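Local coordinates for chromosomal replication initiator protein DnaA (Aquifex aeolicus, PDB 1L8Q), which initiates and regulates bacterial chromosomal replication, with its ATP-bound form binding the replication origin and assembling into a filament, at residues P39-G44 / S154-G159; D105-L110 / I134-D139. One frame throughout, in Å; residues are numbered along the deposited sequence.

How the contacts relate
Both contacts belong to the AAA+ region of DnaA and illustrate how a parallel sheet is tied together at both ends of its strands. Their centres lie about 9 Å apart, and strands 40-43 and 133-138, one from each contact, are neighbours in the sheet, joined by probable hydrogen bonds from Leu136 N to Ile40 O and from Ser138 N to Ile42 O. In sequence, contact 2 falls wholly between the two segments of contact 1, and strand 133-138 is followed by helix 150-157. Contact 1 lies at the start of the strand that leads to the P-loop, contact 2 at the turn that carries Asp105 and Asp106, beside bound ADP and magnesium.

Contact 1. Residues P39-G44 / S154-G159; sequences PIFIYG and SRFEGG
The strand that runs into the P-loop of this AAA+ domain, 40-43, meets the C-terminal part of helix 150-157 and the residues that follow it through two residue clusters, Phe41 with Phe156 and Pro39 with Gly159. The aromatic pair is the apolar heart of the contact. The two rings cross obliquely, their centroids 5.3 Å apart and their planes inclined at 40°. Closest are Phe41 CE2 and Phe156 CD2, at 3.5 Å, and the neighbouring Phe41 CD2 also lies against Phe156 CG. Phe41 has its CG anti to the backbone N (chi1 -171°), the start of a side chain directed at the helix. Leu136, Ser138, Pro142 and Leu145 pack around the same ring and complete a buried cluster above one side of the sheet.

At the start of the strand, Pro39, preceded by a cis peptide bond, presents its ring to the turn after Phe156. Pro39 CD lies 3.5 Å from Gly159 CA, while Pro39 CG approaches Phe156 CA at 4.1 Å. The backbones meet in a CA-H...O contact, with Gly159 CA 3.3 Å from Pro39 O. Gly159 suits this close pass, since a CB there would point at the same carbonyl oxygen. Immediately afterwards the chain enters strand 160-163, and Ile160 forms backbone hydrogen bonds with Pro39 and Phe41.

Helix 150-157 thus packs on the sheet with an aromatic side chain, and the chain then turns beside Pro39, at the head of strand 40-43, and continues as strand 160-163, which lies next to 40-43 at the edge of the parallel sheet, in the alpha/beta architecture characteristic of P-loop ATPases.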
ATOM      1  N   PRO A  39      16.238   5.799  17.079  1.00 23.10           N
ATOM      2  CA  PRO A  39      15.732   4.693  16.287  1.00 22.34           C
ATOM      3  C   PRO A  39      15.894   4.923  14.798  1.00 22.04           C
ATOM      4  O   PRO A  39      16.296   6.005  14.355  1.00 21.76           O
ATOM      5  CB  PRO A  39      14.240   4.715  16.589  1.00 21.99           C
ATOM      6  CG  PRO A  39      13.951   6.107  17.055  1.00 23.30           C
ATOM      7  CD  PRO A  39      15.225   6.837  17.298  1.00 22.79           C
ATOM      8  N   ILE A  40      15.571   3.881  14.036  1.00 21.80           N
ATOM      9  CA  ILE A  40      15.449   3.962  12.599  1.00 21.57           C
ATOM     10  C   ILE A  40      13.957   3.938  12.317  1.00 21.80           C
ATOM     11  O   ILE A  40      13.256   3.065  12.811  1.00 21.85           O
ATOM     12  CB  ILE A  40      16.077   2.747  11.944  1.00 21.38           C
ATOM     13  CG1 ILE A  40      17.581   2.763  12.115  1.00 21.04           C
ATOM     14  CG2 ILE A  40      15.725   2.687  10.460  1.00 20.13           C
ATOM     15  CD1 ILE A  40      18.223   1.546  11.571  1.00 19.77           C
ATOM     16  N   PHE A  41      13.474   4.887  11.518  1.00 21.77           N
ATOM     17  CA  PHE A  41      12.051   4.974  11.205  1.00 21.34           C
ATOM     18  C   PHE A  41      11.906   4.963   9.702  1.00 21.82           C
ATOM     19  O   PHE A  41      12.212   5.957   9.043  1.00 22.38           O
ATOM     20  CB  PHE A  41      11.490   6.279  11.757  1.00 21.09           C
ATOM     21  CG  PHE A  41      10.014   6.387  11.686  1.00 19.57           C
ATOM     22  CD1 PHE A  41       9.375   6.636  10.479  1.00 19.18           C
ATOM     23  CD2 PHE A  41       9.248   6.285  12.840  1.00 19.17           C
ATOM     24  CE1 PHE A  41       7.987   6.750  10.419  1.00 18.50           C
ATOM     25  CE2 PHE A  41       7.860   6.417  12.796  1.00 18.13           C
ATOM     26  CZ  PHE A  41       7.231   6.651  11.588  1.00 18.54           C
ATOM     27  N   ILE A  42      11.459   3.836   9.152  1.00 21.68           N
ATOM     28  CA  ILE A  42      11.280   3.710   7.718  1.00 21.68           C
ATOM     29  C   ILE A  42       9.842   3.991   7.304  1.00 21.59           C
ATOM     30  O   ILE A  42       8.918   3.487   7.910  1.00 21.59           O
ATOM     31  CB  ILE A  42      11.644   2.297   7.283  1.00 21.94           C
ATOM     32  CG1 ILE A  42      13.115   2.012   7.551  1.00 22.69           C
ATOM     33  CG2 ILE A  42      11.327   2.088   5.798  1.00 21.33           C
ATOM     34  CD1 ILE A  42      13.419   0.513   7.584  1.00 24.80           C
ATOM     35  N   TYR A  43       9.651   4.788   6.257  1.00 21.72           N
ATOM     36  CA  TYR A  43       8.304   5.058   5.769  1.00 21.10           C
ATOM     37  C   TYR A  43       8.190   5.063   4.238  1.00 22.09           C
ATOM     38  O   TYR A  43       9.124   5.423   3.511  1.00 21.27           O
ATOM     39  CB  TYR A  43       7.750   6.348   6.353  1.00 20.25           C
ATOM     40  CG  TYR A  43       8.444   7.575   5.868  1.00 18.34           C
ATOM     41  CD1 TYR A  43       7.884   8.369   4.868  1.00 17.75           C
ATOM     42  CD2 TYR A  43       9.656   7.945   6.395  1.00 18.00           C
ATOM     43  CE1 TYR A  43       8.517   9.493   4.420  1.00 16.82           C
ATOM     44  CE2 TYR A  43      10.300   9.071   5.970  1.00 18.47           C
ATOM     45  CZ  TYR A  43       9.724   9.851   4.978  1.00 19.21           C
ATOM     46  OH  TYR A  43      10.372  10.990   4.555  1.00 20.58           O
ATOM     47  N   GLY A  44       7.024   4.649   3.767  1.00 23.01           N
ATOM     48  CA  GLY A  44       6.751   4.569   2.357  1.00 24.35           C
ATOM     49  C   GLY A  44       5.387   3.968   2.124  1.00 25.56           C
ATOM     50  O   GLY A  44       4.759   3.408   3.034  1.00 25.70           O
ATOM     51  N   SER A 154       8.693  13.168  18.801  1.00 25.52           N
ATOM     52  CA  SER A 154      10.010  13.799  18.944  1.00 26.04           C
ATOM     53  C   SER A 154      11.039  12.704  19.005  1.00 25.69           C
ATOM     54  O   SER A 154      12.025  12.716  18.264  1.00 25.77           O
ATOM     55  CB  SER A 154      10.120  14.664  20.192  1.00 25.97           C
ATOM     56  OG  SER A 154       8.914  14.650  20.909  1.00 30.00           O
ATOM     57  N   ARG A 155      10.793  11.727  19.865  1.00 25.34           N
ATOM     58  CA  ARG A 155      11.715  10.624  19.993  1.00 25.61           C
ATOM     59  C   ARG A 155      12.060  10.029  18.621  1.00 24.72           C
ATOM     60  O   ARG A 155      13.226   9.859  18.293  1.00 24.87           O
ATOM     61  CB  ARG A 155      11.176   9.570  20.959  1.00 25.69           C
ATOM     62  CG  ARG A 155      11.189  10.035  22.400  1.00 29.66           C
ATOM     63  CD  ARG A 155      12.416   9.597  23.169  1.00 36.23           C
ATOM     64  NE  ARG A 155      12.390  10.016  24.568  1.00 40.91           N
ATOM     65  CZ  ARG A 155      13.112   9.431  25.514  1.00 44.00           C
ATOM     66  NH1 ARG A 155      13.904   8.406  25.191  1.00 45.27           N
ATOM     67  NH2 ARG A 155      13.054   9.863  26.778  1.00 43.69           N
ATOM     68  N   PHE A 156      11.055   9.736  17.812  1.00 23.57           N
ATOM     69  CA  PHE A 156      11.339   9.179  16.509  1.00 22.77           C
ATOM     70  C   PHE A 156      12.249  10.169  15.776  1.00 22.37           C
ATOM     71  O   PHE A 156      13.179   9.792  15.063  1.00 21.97           O
ATOM     72  CB  PHE A 156      10.051   8.997  15.692  1.00 22.98           C
ATOM     73  CG  PHE A 156       9.029   8.074  16.320  1.00 23.55           C
ATOM     74  CD1 PHE A 156       9.372   7.208  17.343  1.00 23.56           C
ATOM     75  CD2 PHE A 156       7.717   8.080  15.872  1.00 22.70           C
ATOM     76  CE1 PHE A 156       8.428   6.357  17.900  1.00 24.56           C
ATOM     77  CE2 PHE A 156       6.773   7.229  16.425  1.00 23.83           C
ATOM     78  CZ  PHE A 156       7.127   6.368  17.442  1.00 23.16           C
ATOM     79  N   GLU A 157      11.987  11.447  15.955  1.00 21.37           N
ATOM     80  CA  GLU A 157      12.706  12.409  15.178  1.00 20.52           C
ATOM     81  C   GLU A 157      14.125  12.619  15.648  1.00 20.37           C
ATOM     82  O   GLU A 157      14.930  13.279  14.971  1.00 20.13           O
ATOM     83  CB  GLU A 157      11.918  13.693  15.046  1.00 20.76           C
ATOM     84  CG  GLU A 157      10.990  13.641  13.858  1.00 20.66           C
ATOM     85  CD  GLU A 157       9.924  14.696  13.890  1.00 22.06           C
ATOM     86  OE1 GLU A 157      10.064  15.656  14.681  1.00 23.47           O
ATOM     87  OE2 GLU A 157       8.940  14.565  13.120  1.00 21.31           O
ATOM     88  N   GLY A 158      14.451  12.016  16.782  1.00 19.40           N
ATOM     89  CA  GLY A 158      15.794  12.074  17.289  1.00 19.23           C
ATOM     90  C   GLY A 158      16.663  11.058  16.577  1.00 19.70           C
ATOM     91  O   GLY A 158      17.886  11.090  16.656  1.00 19.92           O
ATOM     92  N   GLY A 159      16.041  10.151  15.853  1.00 20.04           N
ATOM     93  CA  GLY A 159      16.820   9.122  15.176  1.00 20.83           C
ATOM     94  C   GLY A 159      17.110   9.399  13.713  1.00 20.82           C
ATOM     95  O   GLY A 159      17.552  10.494  13.346  1.00 20.94           O
TER

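Contact 2. Residues D105-L110 / I134-D139; sequences DDVQFL and IILASD
The backbone from Asp105 to Gln108 runs at 52° to that from Leu136 to Asp139, with Asp105 beside Ala137 and Asp106 beside Ser138, and one hydrogen bond, Val107 N to Ala137 O, joins the two at 2.9 Å. That bond is nearly straight, 171° at the hydrogen, and lies in the carbonyl plane. Val107 adds an apolar grip: with CG1 anti to the backbone N (chi1 164°), CG2 is left to lie 4.0 Å from Leu136 CB.

Further along, the Gln108 amide lies over the Asp139 carboxylate, their planes 24° apart. Gln108 CD is 3.4 Å from Asp139 CG in this stack, and no hydrogen bond links the two groups. Gln108 CG also rests 3.5 Å from Ser138 OG, whose hydrogen bond goes to Arg140 O, and Gln108 OE1 lies over one face of the Phe109 ring, toward its rim. An alanine in place of Gln108 would probably leave the Asp139 carboxylate without its stacked amide and open a gap beside Ser138 OG.

On the nucleotide side, Asp105 OD1 lies 3.5 Å from Ala137 CB, while OD2 is hydrogen-bonded to Thr51 OG1 and Tyr70 OH. Asp105 closes strand 101-105 and Asp106 follows it, in the Walker B region; they belong to the ATP and magnesium sites respectively. The chain then passes the end of neighbouring strand 133-138 as a 3-10 turn, 107-110, and leads to helix 114-129, while Leu54 and Lys50 of helix 50-63 cover Ala137 and Leu145 packs against Val107 and Ser138.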
ATOM      1  N   ASP A 105       6.198  -2.643  13.233  1.00 24.37           N
ATOM      2  CA  ASP A 105       5.775  -2.380  11.873  1.00 24.18           C
ATOM      3  C   ASP A 105       4.429  -1.676  11.870  1.00 24.41           C
ATOM      4  O   ASP A 105       3.628  -1.893  12.763  1.00 24.66           O
ATOM      5  CB  ASP A 105       5.640  -3.717  11.167  1.00 24.36           C
ATOM      6  CG  ASP A 105       5.779  -3.613   9.666  1.00 24.97           C
ATOM      7  OD1 ASP A 105       5.874  -2.485   9.132  1.00 24.83           O
ATOM      8  OD2 ASP A 105       5.819  -4.628   8.939  1.00 23.52           O
ATOM      9  N   ASP A 106       4.182  -0.832  10.869  1.00 24.45           N
ATOM     10  CA  ASP A 106       2.900  -0.129  10.724  1.00 24.53           C
ATOM     11  C   ASP A 106       2.490   0.791  11.895  1.00 24.33           C
ATOM     12  O   ASP A 106       1.325   0.811  12.307  1.00 24.19           O
ATOM     13  CB  ASP A 106       1.782  -1.115  10.409  1.00 24.51           C
ATOM     14  CG  ASP A 106       1.954  -1.782   9.042  1.00 27.27           C
ATOM     15  OD1 ASP A 106       1.551  -2.969   8.899  1.00 29.81           O
ATOM     16  OD2 ASP A 106       2.484  -1.215   8.055  1.00 28.50           O
ATOM     17  N   VAL A 107       3.444   1.579  12.377  1.00 24.41           N
ATOM     18  CA  VAL A 107       3.261   2.485  13.516  1.00 24.50           C
ATOM     19  C   VAL A 107       2.037   3.396  13.441  1.00 24.20           C
ATOM     20  O   VAL A 107       1.506   3.808  14.440  1.00 24.60           O
ATOM     21  CB  VAL A 107       4.493   3.330  13.696  1.00 24.31           C
ATOM     22  CG1 VAL A 107       4.203   4.509  14.590  1.00 26.39           C
ATOM     23  CG2 VAL A 107       5.589   2.494  14.270  1.00 25.87           C
ATOM     24  N   GLN A 108       1.595   3.695  12.252  1.00 24.50           N
ATOM     25  CA  GLN A 108       0.417   4.529  12.050  1.00 25.54           C
ATOM     26  C   GLN A 108      -0.770   4.051  12.868  1.00 25.68           C
ATOM     27  O   GLN A 108      -1.601   4.855  13.288  1.00 25.59           O
ATOM     28  CB  GLN A 108       0.041   4.437  10.585  1.00 25.40           C
ATOM     29  CG  GLN A 108       1.131   3.691   9.825  1.00 28.22           C
ATOM     30  CD  GLN A 108       0.578   2.633   8.973  1.00 30.49           C
ATOM     31  OE1 GLN A 108      -0.591   2.652   8.669  1.00 32.86           O
ATOM     32  NE2 GLN A 108       1.404   1.695   8.577  1.00 32.65           N
ATOM     33  N   PHE A 109      -0.870   2.732  13.049  1.00 25.98           N
ATOM     34  CA  PHE A 109      -2.000   2.130  13.748  1.00 26.10           C
ATOM     35  C   PHE A 109      -1.942   2.324  15.263  1.00 25.86           C
ATOM     36  O   PHE A 109      -2.834   1.897  15.984  1.00 25.89           O
ATOM     37  CB  PHE A 109      -2.145   0.649  13.372  1.00 26.54           C
ATOM     38  CG  PHE A 109      -2.584   0.430  11.949  1.00 27.04           C
ATOM     39  CD1 PHE A 109      -3.741   1.033  11.465  1.00 28.89           C
ATOM     40  CD2 PHE A 109      -1.837  -0.358  11.088  1.00 27.53           C
ATOM     41  CE1 PHE A 109      -4.144   0.847  10.132  1.00 28.87           C
ATOM     42  CE2 PHE A 109      -2.226  -0.551   9.771  1.00 26.62           C
ATOM     43  CZ  PHE A 109      -3.382   0.055   9.289  1.00 27.61           C
ATOM     44  N   LEU A 110      -0.890   2.981  15.732  1.00 25.67           N
ATOM     45  CA  LEU A 110      -0.787   3.380  17.125  1.00 25.53           C
ATOM     46  C   LEU A 110      -1.808   4.478  17.461  1.00 26.02           C
ATOM     47  O   LEU A 110      -2.112   4.695  18.636  1.00 25.75           O
ATOM     48  CB  LEU A 110       0.613   3.912  17.403  1.00 25.05           C
ATOM     49  CG  LEU A 110       1.612   3.169  18.289  1.00 24.50           C
ATOM     50  CD1 LEU A 110       1.351   1.670  18.417  1.00 20.97           C
ATOM     51  CD2 LEU A 110       3.019   3.454  17.810  1.00 23.08           C
ATOM     52  N   ILE A 134      16.087  -0.169  17.847  1.00 21.03           N
ATOM     53  CA  ILE A 134      14.682  -0.063  17.556  1.00 20.50           C
ATOM     54  C   ILE A 134      14.541   0.276  16.092  1.00 21.03           C
ATOM     55  O   ILE A 134      15.211   1.178  15.595  1.00 21.00           O
ATOM     56  CB  ILE A 134      14.064   1.048  18.379  1.00 20.45           C
ATOM     57  CG1 ILE A 134      14.238   0.770  19.877  1.00 20.09           C
ATOM     58  CG2 ILE A 134      12.599   1.212  18.022  1.00 19.53           C
ATOM     59  CD1 ILE A 134      14.108   2.016  20.736  1.00 19.77           C
ATOM     60  N   ILE A 135      13.705  -0.472  15.381  1.00 20.96           N
ATOM     61  CA  ILE A 135      13.405  -0.134  14.013  1.00 20.75           C
ATOM     62  C   ILE A 135      11.899  -0.055  13.856  1.00 21.31           C
ATOM     63  O   ILE A 135      11.184  -1.004  14.171  1.00 21.14           O
ATOM     64  CB  ILE A 135      13.996  -1.149  13.055  1.00 20.87           C
ATOM     65  CG1 ILE A 135      15.475  -1.305  13.309  1.00 21.00           C
ATOM     66  CG2 ILE A 135      13.786  -0.715  11.601  1.00 20.87           C
ATOM     67  CD1 ILE A 135      16.130  -2.266  12.379  1.00 21.59           C
ATOM     68  N   LEU A 136      11.417   1.104  13.410  1.00 21.77           N
ATOM     69  CA  LEU A 136       9.999   1.309  13.200  1.00 22.30           C
ATOM     70  C   LEU A 136       9.755   1.414  11.728  1.00 22.37           C
ATOM     71  O   LEU A 136      10.657   1.764  10.973  1.00 23.08           O
ATOM     72  CB  LEU A 136       9.533   2.613  13.845  1.00 22.29           C
ATOM     73  CG  LEU A 136       9.576   2.756  15.356  1.00 22.82           C
ATOM     74  CD1 LEU A 136       9.386   1.427  16.033  1.00 22.22           C
ATOM     75  CD2 LEU A 136      10.877   3.341  15.720  1.00 24.87           C
ATOM     76  N   ALA A 137       8.531   1.126  11.313  1.00 21.70           N
ATOM     77  CA  ALA A 137       8.134   1.330   9.930  1.00 20.94           C
ATOM     78  C   ALA A 137       6.723   1.884   9.931  1.00 21.14           C
ATOM     79  O   ALA A 137       5.915   1.579  10.832  1.00 20.60           O
ATOM     80  CB  ALA A 137       8.192   0.071   9.169  1.00 20.62           C
ATOM     81  N   SER A 138       6.432   2.727   8.946  1.00 20.96           N
ATOM     82  CA  SER A 138       5.150   3.393   8.876  1.00 21.31           C
ATOM     83  C   SER A 138       4.832   3.696   7.443  1.00 21.59           C
ATOM     84  O   SER A 138       5.711   3.655   6.594  1.00 22.32           O
ATOM     85  CB  SER A 138       5.168   4.682   9.672  1.00 21.01           C
ATOM     86  OG  SER A 138       4.050   5.488   9.312  1.00 22.44           O
ATOM     87  N   ASP A 139       3.575   3.997   7.162  1.00 21.44           N
ATOM     88  CA  ASP A 139       3.202   4.318   5.806  1.00 21.79           C
ATOM     89  C   ASP A 139       3.296   5.813   5.621  1.00 22.07           C
ATOM     90  O   ASP A 139       3.013   6.329   4.556  1.00 22.76           O
ATOM     91  CB  ASP A 139       1.780   3.813   5.467  1.00 21.19           C
ATOM     92  CG  ASP A 139       0.704   4.555   6.227  1.00 21.75           C
ATOM     93  OD1 ASP A 139       1.017   5.144   7.278  1.00 20.87           O
ATOM     94  OD2 ASP A 139      -0.485   4.613   5.859  1.00 23.94           O
TER